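Local coordinates for protein bifunctional enzyme cysn/cysc (PDB 4BZP) that transfers phosphate from ATP to the 3'-hydroxyl of adenylyl sulfate, the APS kinase step of sulfate activation in Mycobacterium tuberculosis, at residues F107-T113 against P151-P157. Sequence-based numbering, arbitrary orientation. Where two conformers were deposited one is given.
Sequences FEVFCDT and PDLRLTP. With EDO (1,2-ethanediol), chain G; EDO (1,2-ethanediol), chain F.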
# COMPACT_ATOMS: atom_id res chain seq x y z
N PHE A 107 -0.49 -17.47 4.43
CA PHE A 107 0.13 -18.47 5.29
C PHE A 107 0.54 -17.83 6.59
O PHE A 107 1.27 -16.86 6.60
CB PHE A 107 1.33 -19.08 4.60
CG PHE A 107 1.05 -19.66 3.26
CD1 PHE A 107 0.63 -20.95 3.14
CD2 PHE A 107 1.19 -18.88 2.12
CE1 PHE A 107 0.37 -21.49 1.88
CE2 PHE A 107 0.91 -19.40 0.87
CZ PHE A 107 0.51 -20.71 0.76
N GLU A 108 0.11 -18.41 7.70
CA GLU A 108 0.47 -18.01 9.06
C GLU A 108 1.70 -18.83 9.44
O GLU A 108 1.59 -20.07 9.59
CB GLU A 108 -0.68 -18.18 10.10
CG GLU A 108 -0.28 -17.69 11.52
CD GLU A 108 -1.18 -18.12 12.67
OE1 GLU A 108 -1.39 -19.30 12.76
OE2 GLU A 108 -1.66 -17.29 13.48
N VAL A 109 2.82 -18.19 9.63
CA VAL A 109 4.08 -18.85 9.96
C VAL A 109 4.50 -18.42 11.34
O VAL A 109 4.72 -17.23 11.63
CB VAL A 109 5.16 -18.54 8.95
CG1 VAL A 109 6.47 -19.17 9.40
CG2 VAL A 109 4.74 -19.04 7.56
N PHE A 110 4.54 -19.37 12.29
CA PHE A 110 4.88 -19.11 13.68
C PHE A 110 6.35 -19.37 13.96
O PHE A 110 6.80 -20.52 13.83
CB PHE A 110 4.00 -20.00 14.54
CG PHE A 110 4.21 -19.90 16.03
CD1 PHE A 110 4.71 -18.78 16.65
CD2 PHE A 110 3.83 -20.99 16.83
CE1 PHE A 110 4.89 -18.77 18.01
CE2 PHE A 110 3.96 -20.94 18.23
CZ PHE A 110 4.49 -19.82 18.80
N CYS A 111 7.10 -18.32 14.30
CA CYS A 111 8.48 -18.44 14.72
C CYS A 111 8.44 -18.75 16.19
O CYS A 111 8.43 -17.85 17.05
CB CYS A 111 9.23 -17.13 14.44
SG CYS A 111 9.39 -16.83 12.65
N ASP A 112 8.41 -20.03 16.49
CA ASP A 112 8.25 -20.57 17.86
C ASP A 112 9.57 -20.74 18.56
O ASP A 112 10.11 -21.85 18.69
CB ASP A 112 7.47 -21.86 17.88
CG ASP A 112 7.08 -22.32 19.30
OD1 ASP A 112 7.28 -21.56 20.26
OD2 ASP A 112 6.50 -23.44 19.36
N THR A 113 10.13 -19.61 18.98
CA THR A 113 11.35 -19.55 19.79
C THR A 113 10.97 -19.07 21.17
O THR A 113 10.26 -18.05 21.29
CB THR A 113 12.35 -18.58 19.09
OG1 THR A 113 12.69 -19.07 17.77
CG2 THR A 113 13.62 -18.42 19.91
N PRO A 151 -1.12 -22.77 13.12
CA PRO A 151 -0.36 -22.13 12.06
C PRO A 151 -0.12 -23.03 10.85
O PRO A 151 -0.16 -24.26 10.99
CB PRO A 151 0.99 -21.82 12.74
CG PRO A 151 1.14 -22.95 13.76
CD PRO A 151 -0.26 -23.21 14.24
N ASP A 152 0.09 -22.46 9.69
CA ASP A 152 0.43 -23.25 8.53
C ASP A 152 1.82 -23.88 8.64
O ASP A 152 2.04 -24.94 8.07
CB ASP A 152 0.38 -22.40 7.26
CG ASP A 152 -1.02 -21.91 6.99
OD1 ASP A 152 -1.85 -22.77 6.58
OD2 ASP A 152 -1.39 -20.77 7.26
N LEU A 153 2.75 -23.25 9.35
CA LEU A 153 4.10 -23.72 9.50
C LEU A 153 4.62 -23.22 10.82
O LEU A 153 4.41 -22.06 11.20
CB LEU A 153 4.96 -23.19 8.36
CG LEU A 153 6.44 -23.54 8.38
CD1 LEU A 153 6.66 -25.06 8.27
CD2 LEU A 153 7.15 -22.81 7.25
N ARG A 154 5.31 -24.06 11.57
CA ARG A 154 5.94 -23.70 12.82
C ARG A 154 7.43 -23.82 12.62
O ARG A 154 7.94 -24.89 12.30
CB ARG A 154 5.45 -24.64 13.94
CG ARG A 154 6.03 -24.32 15.32
CD ARG A 154 5.62 -25.30 16.44
NE ARG A 154 4.22 -25.65 16.33
CZ ARG A 154 3.28 -25.09 17.09
NH1 ARG A 154 3.62 -24.21 18.01
NH2 ARG A 154 2.03 -25.43 16.92
N LEU A 155 8.18 -22.72 12.76
CA LEU A 155 9.63 -22.67 12.64
C LEU A 155 10.24 -22.76 14.01
O LEU A 155 9.79 -22.07 14.92
CB LEU A 155 10.08 -21.40 11.97
CG LEU A 155 9.56 -21.18 10.53
CD1 LEU A 155 10.00 -19.84 9.95
CD2 LEU A 155 10.02 -22.32 9.61
N THR A 156 11.27 -23.58 14.19
CA THR A 156 11.83 -23.84 15.47
C THR A 156 13.34 -23.52 15.49
O THR A 156 14.03 -23.67 14.47
CB THR A 156 11.56 -25.31 15.89
OG1 THR A 156 12.09 -26.14 14.90
CG2 THR A 156 10.10 -25.53 16.05
N PRO A 157 13.89 -23.16 16.65
CA PRO A 157 15.24 -22.58 16.73
C PRO A 157 16.38 -23.57 16.53
O PRO A 157 17.50 -23.18 16.39
CB PRO A 157 15.23 -21.91 18.14
CG PRO A 157 14.22 -22.60 18.91
CD PRO A 157 13.14 -22.95 17.91
C1 EDO G . 3.90 -27.27 11.73
O1 EDO G . 4.96 -26.87 10.90
C2 EDO G . 2.54 -26.96 11.19
O2 EDO G . 2.16 -25.73 11.76
C1 EDO F . 7.21 -18.27 22.21
O1 EDO F . 7.68 -18.74 20.98
C2 EDO F . 5.82 -17.83 21.89
O2 EDO F . 5.00 -18.66 22.66
O HOH W 1 11.59 -20.03 15.63
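F110 and L155 are hydrogen-bonded across two parallel strands, 107-111 and 153-155, whose axes come within 4.7 Å at 22°: F110 N gives to L153 O, L155 N to F110 O (2.8 Å), and D112 N to L155 O. Where the pairing begins, E108 O takes two weak backbone bonds, from D152 N and L153 N, and the short side chain of D152, just before strand 153-155, adds another: D152 OD2 receives E108 N at 2.8 Å through its anti lone pair, in a nearly straight bond. CG of D152 sits beside its own backbone N (chi1 -64°), which turns the carboxylate to the neighbouring strand; R96 binds the same oxygen, while R92 pairs with the extended E108.

Side chains alternate between the two faces. V109, C111, L153 and L155 share one, where L153 and L155 pack against helix 161-173, while V109 and C111 touch strand 6-11; V109 CG1 meets L155 CD1 at 3.6 Å. F110 and R154 occupy the other. Bent at its third torsion, the arginine brings NH1 to the edge of the F110 ring, 3.3 Å from CE2, with the two planes 71° apart. NH1 also forms a salt bridge of 3.3 Å to D112 OD2, met from above the carboxylate plane; R147 pairs with OD1. D112 CB lies over one face of the F110 ring, offset toward its rim. Farther on, a water joins T113 OG1 to L155 O, and P157 CD packs 3.3 Å from D112 O.

This is the edge of the parallel sheet, order 2-3-1-4-5, of a P-loop kinase: strand 153-155 closes it beside 106-111, and the chain continues from P157 to the ADP pocket.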